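Local structure of hypothetical protein Atu0492 (Agrobacterium tumefaciens str., 2GMY) at the interface of chains A and B. The protein is a putative antioxidant defence protein of the AhpD type, from the carboxymuconolactone decarboxylase family, and probably takes part in peroxide detoxification. Numbering follows the deposited sequence. Chains: chain A/B, Hypothetical protein Atu0492.

The interface of chains A and B. Residues chain A 5, 7, 10-11, 13-14, 18, 136, 140; chain B 24, 117-118, 121-122, 125.
The ring of A:Tyr7 carries the methyl CG2 of A:Ile136 over the centre of one face, 3.5 Å above the plane, and CB of A:Ile5 lies over the rim of one face of A:Phe140. From the partner, B:Tyr24 (chi1 167°, CG anti to its backbone N) lays one ring face, toward its hydroxyl end, against A:Ala14. Its CZ is 3.5 Å from A:Ala14 CA, while CE1 meets CB of A:Glu13. The methylene CB of A:Tyr7, not its ring, touches chain B. A:Phe140 approaches B:Val121 with CZ and CE2, the side chains crossing at about a right angle.

B:Val121 is the apolar centre. Its CG1, anti to the backbone N (chi1 177°), lies against CB of A:Ser11 and A:Ala14. Its CG2 turns to A:Tyr7 CB at 3.7 Å, A:Ala10 CB and A:Ile5 CG2. One turn on, B:Val125 and A:Val18 slide past each other in opposite directions, CG2 to CG2 at 3.9 Å.

Water 1 lies 2.7 Å from hydroxyl OG of A:Ser11 and bridges to carboxylate OE2 of B:Glu118. Within chain B, B:Lys122 NZ forms a salt bridge to that OE2, their hydrogen bond weak, which may help hold the carboxylate.

B's helices 117-139 and 12-27 (B:Tyr24) thus pack on A's N-terminal segment, helix 12-26 and the end of helix 117-139 (A:Ile136, with A:Phe140 just beyond), part of a two-fold, mainly apolar interface in a six-copy assembly, possibly the biological one.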
ATOM      1  N   ILE A   5      -5.710  10.612 -26.922  1.00 26.24           N
ATOM      2  CA  ILE A   5      -4.959  10.619 -28.174  1.00 26.65           C
ATOM      3  C   ILE A   5      -5.338   9.395 -29.006  1.00 27.07           C
ATOM      4  O   ILE A   5      -5.465   8.290 -28.467  1.00 27.14           O
ATOM      5  CB  ILE A   5      -3.415  10.608 -27.937  1.00 26.21           C
ATOM      6  CG1 ILE A   5      -2.960  11.843 -27.154  1.00 27.09           C
ATOM      7  CG2 ILE A   5      -2.651  10.542 -29.266  1.00 27.05           C
ATOM      8  CD1 ILE A   5      -1.533  11.745 -26.631  1.00 26.59           C
ATOM      9  N   TYR A   7      -3.659   7.169 -30.839  1.00 28.13           N
ATOM     10  CA  TYR A   7      -2.229   6.891 -30.867  1.00 28.26           C
ATOM     11  C   TYR A   7      -1.767   6.243 -32.172  1.00 27.98           C
ATOM     12  O   TYR A   7      -0.637   6.465 -32.611  1.00 27.99           O
ATOM     13  CB  TYR A   7      -1.797   6.090 -29.632  1.00 28.79           C
ATOM     14  CG  TYR A   7      -2.544   4.799 -29.425  1.00 29.10           C
ATOM     15  CD1 TYR A   7      -2.100   3.618 -30.018  1.00 30.71           C
ATOM     16  CD2 TYR A   7      -3.684   4.749 -28.618  1.00 29.48           C
ATOM     17  CE1 TYR A   7      -2.773   2.423 -29.833  1.00 31.38           C
ATOM     18  CE2 TYR A   7      -4.367   3.553 -28.422  1.00 30.57           C
ATOM     19  CZ  TYR A   7      -3.905   2.394 -29.036  1.00 30.78           C
ATOM     20  OH  TYR A   7      -4.564   1.196 -28.859  1.00 31.57           O
ATOM     21  N   ALA A  10      -1.490   9.371 -34.358  1.00 27.94           N
ATOM     22  CA  ALA A  10      -0.441  10.274 -33.876  1.00 27.26           C
ATOM     23  C   ALA A  10       0.975   9.759 -34.144  1.00 26.78           C
ATOM     24  O   ALA A  10       1.859  10.536 -34.509  1.00 27.40           O
ATOM     25  CB  ALA A  10      -0.639  10.586 -32.393  1.00 27.53           C
ATOM     26  N   SER A  11       1.194   8.455 -33.967  1.00 25.95           N
ATOM     27  CA  SER A  11       2.475   7.844 -34.337  1.00 25.01           C
ATOM     28  C   SER A  11       2.307   6.435 -34.885  1.00 24.69           C
ATOM     29  O   SER A  11       2.424   5.452 -34.145  1.00 23.61           O
ATOM     30  CB  SER A  11       3.485   7.857 -33.180  1.00 25.62           C
ATOM     31  OG  SER A  11       4.713   7.279 -33.603  1.00 25.24           O
ATOM     32  N   GLU A  13       4.315   4.653 -36.616  1.00 23.73           N
ATOM     33  CA  GLU A  13       5.534   3.874 -36.418  1.00 24.15           C
ATOM     34  C   GLU A  13       5.570   3.175 -35.058  1.00 22.92           C
ATOM     35  O   GLU A  13       5.898   1.987 -34.967  1.00 22.76           O
ATOM     36  CB  GLU A  13       6.767   4.773 -36.539  1.00 24.98           C
ATOM     37  CG  GLU A  13       6.906   5.485 -37.868  1.00 29.46           C
ATOM     38  CD  GLU A  13       7.738   4.714 -38.849  1.00 34.34           C
ATOM     39  OE1 GLU A  13       7.421   3.523 -39.086  1.00 37.49           O
ATOM     40  OE2 GLU A  13       8.708   5.304 -39.386  1.00 37.22           O
ATOM     41  N   ALA A  14       5.240   3.929 -34.013  1.00 22.11           N
ATOM     42  CA  ALA A  14       5.237   3.410 -32.644  1.00 21.34           C
ATOM     43  C   ALA A  14       4.187   2.324 -32.512  1.00 20.88           C
ATOM     44  O   ALA A  14       4.451   1.257 -31.947  1.00 20.62           O
ATOM     45  CB  ALA A  14       4.973   4.538 -31.635  1.00 21.31           C
ATOM     46  N   VAL A  18       4.650  -1.833 -31.519  1.00 16.37           N
ATOM     47  CA  VAL A  18       3.937  -2.608 -30.504  1.00 16.57           C
ATOM     48  C   VAL A  18       3.169  -3.752 -31.155  1.00 16.22           C
ATOM     49  O   VAL A  18       3.145  -4.857 -30.616  1.00 16.04           O
ATOM     50  CB  VAL A  18       3.017  -1.732 -29.616  1.00 16.77           C
ATOM     51  CG1 VAL A  18       2.334  -2.583 -28.559  1.00 18.59           C
ATOM     52  CG2 VAL A  18       3.810  -0.636 -28.932  1.00 17.70           C
ATOM     53  N   ILE A 136      -0.733   1.941 -22.596  1.00 13.18           N
ATOM     54  CA  ILE A 136      -1.170   2.741 -23.733  1.00 13.62           C
ATOM     55  C   ILE A 136      -2.666   3.031 -23.648  1.00 13.59           C
ATOM     56  O   ILE A 136      -3.085   4.186 -23.762  1.00 13.66           O
ATOM     57  CB  ILE A 136      -0.814   2.044 -25.068  1.00 13.61           C
ATOM     58  CG1 ILE A 136       0.711   2.000 -25.233  1.00 14.21           C
ATOM     59  CG2 ILE A 136      -1.479   2.741 -26.266  1.00 15.06           C
ATOM     60  CD1 ILE A 136       1.192   1.009 -26.305  1.00 15.59           C
ATOM     61  N   PHE A 140      -4.015   6.659 -22.625  1.00 15.51           N
ATOM     62  CA  PHE A 140      -4.675   7.502 -23.637  1.00 15.97           C
ATOM     63  C   PHE A 140      -6.203   7.436 -23.567  1.00 16.45           C
ATOM     64  O   PHE A 140      -6.897   7.910 -24.473  1.00 16.56           O
ATOM     65  CB  PHE A 140      -4.150   7.166 -25.039  1.00 16.32           C
ATOM     66  CG  PHE A 140      -2.651   7.367 -25.181  1.00 16.92           C
ATOM     67  CD1 PHE A 140      -2.005   8.385 -24.486  1.00 18.32           C
ATOM     68  CD2 PHE A 140      -1.897   6.537 -26.000  1.00 18.42           C
ATOM     69  CE1 PHE A 140      -0.622   8.570 -24.599  1.00 18.08           C
ATOM     70  CE2 PHE A 140      -0.515   6.721 -26.130  1.00 17.48           C
ATOM     71  CZ  PHE A 140       0.119   7.740 -25.429  1.00 18.04           C
TER
ATOM     72  N   TYR B  24      13.134  -0.069 -32.104  1.00 18.97           N
ATOM     73  CA  TYR B  24      12.207   0.998 -32.474  1.00 19.31           C
ATOM     74  C   TYR B  24      12.427   2.248 -31.606  1.00 19.45           C
ATOM     75  O   TYR B  24      12.548   3.376 -32.113  1.00 19.42           O
ATOM     76  CB  TYR B  24      10.725   0.598 -32.400  1.00 20.17           C
ATOM     77  CG  TYR B  24       9.910   1.863 -32.496  1.00 20.83           C
ATOM     78  CD1 TYR B  24       9.767   2.525 -33.724  1.00 22.55           C
ATOM     79  CD2 TYR B  24       9.402   2.483 -31.349  1.00 22.13           C
ATOM     80  CE1 TYR B  24       9.092   3.728 -33.812  1.00 23.02           C
ATOM     81  CE2 TYR B  24       8.719   3.698 -31.432  1.00 22.50           C
ATOM     82  CZ  TYR B  24       8.575   4.312 -32.666  1.00 23.14           C
ATOM     83  OH  TYR B  24       7.904   5.509 -32.762  1.00 24.09           O
ATOM     84  N   ASP B 117       1.632  15.391 -29.271  1.00 22.84           N
ATOM     85  CA  ASP B 117       0.927  14.115 -29.153  1.00 23.50           C
ATOM     86  C   ASP B 117       1.762  12.970 -29.740  1.00 23.48           C
ATOM     87  O   ASP B 117       1.831  11.888 -29.151  1.00 23.18           O
ATOM     88  CB  ASP B 117      -0.455  14.180 -29.805  1.00 24.25           C
ATOM     89  CG  ASP B 117      -1.433  15.064 -29.031  1.00 26.12           C
ATOM     90  OD1 ASP B 117      -1.092  15.551 -27.924  1.00 27.11           O
ATOM     91  OD2 ASP B 117      -2.560  15.265 -29.534  1.00 30.17           O
ATOM     92  N   GLU B 118       2.406  13.217 -30.886  1.00 23.41           N
ATOM     93  CA  GLU B 118       3.318  12.241 -31.488  1.00 23.68           C
ATOM     94  C   GLU B 118       4.441  11.855 -30.518  1.00 22.42           C
ATOM     95  O   GLU B 118       4.746  10.669 -30.359  1.00 21.77           O
ATOM     96  CB  GLU B 118       3.919  12.769 -32.794  1.00 23.44           C
ATOM     97  CG  GLU B 118       4.749  11.717 -33.538  1.00 25.89           C
ATOM     98  CD  GLU B 118       5.642  12.275 -34.640  1.00 26.63           C
ATOM     99  OE1 GLU B 118       5.667  13.509 -34.871  1.00 30.53           O
ATOM    100  OE2 GLU B 118       6.336  11.458 -35.274  1.00 31.45           O
ATOM    101  N   VAL B 121       3.122   9.681 -27.674  1.00 16.97           N
ATOM    102  CA  VAL B 121       2.973   8.268 -28.052  1.00 16.85           C
ATOM    103  C   VAL B 121       4.311   7.540 -27.991  1.00 16.63           C
ATOM    104  O   VAL B 121       4.399   6.442 -27.447  1.00 16.59           O
ATOM    105  CB  VAL B 121       2.286   8.088 -29.445  1.00 17.39           C
ATOM    106  CG1 VAL B 121       2.224   6.617 -29.836  1.00 17.33           C
ATOM    107  CG2 VAL B 121       0.890   8.663 -29.410  1.00 16.83           C
ATOM    108  N   LYS B 122       5.362   8.168 -28.520  1.00 16.11           N
ATOM    109  CA  LYS B 122       6.689   7.561 -28.505  1.00 16.08           C
ATOM    110  C   LYS B 122       7.174   7.364 -27.062  1.00 15.46           C
ATOM    111  O   LYS B 122       7.728   6.307 -26.704  1.00 16.26           O
ATOM    112  CB  LYS B 122       7.678   8.439 -29.272  1.00 16.10           C
ATOM    113  CG  LYS B 122       7.369   8.544 -30.753  1.00 18.66           C
ATOM    114  CD  LYS B 122       8.278   9.570 -31.435  1.00 21.03           C
ATOM    115  CE  LYS B 122       8.044   9.577 -32.947  1.00 22.68           C
ATOM    116  NZ  LYS B 122       8.987  10.501 -33.637  1.00 25.45           N
ATOM    117  N   VAL B 125       5.141   4.424 -25.437  1.00 14.05           N
ATOM    118  CA  VAL B 125       5.678   3.149 -25.928  1.00 13.75           C
ATOM    119  C   VAL B 125       7.037   2.851 -25.276  1.00 13.15           C
ATOM    120  O   VAL B 125       7.299   1.711 -24.859  1.00 12.72           O
ATOM    121  CB  VAL B 125       5.786   3.143 -27.475  1.00 14.07           C
ATOM    122  CG1 VAL B 125       6.588   1.946 -27.972  1.00 14.54           C
ATOM    123  CG2 VAL B 125       4.400   3.126 -28.064  1.00 13.75           C
TER
HETATM  124  O   HOH W   1       6.013   8.670 -35.484  1.00 45.56           O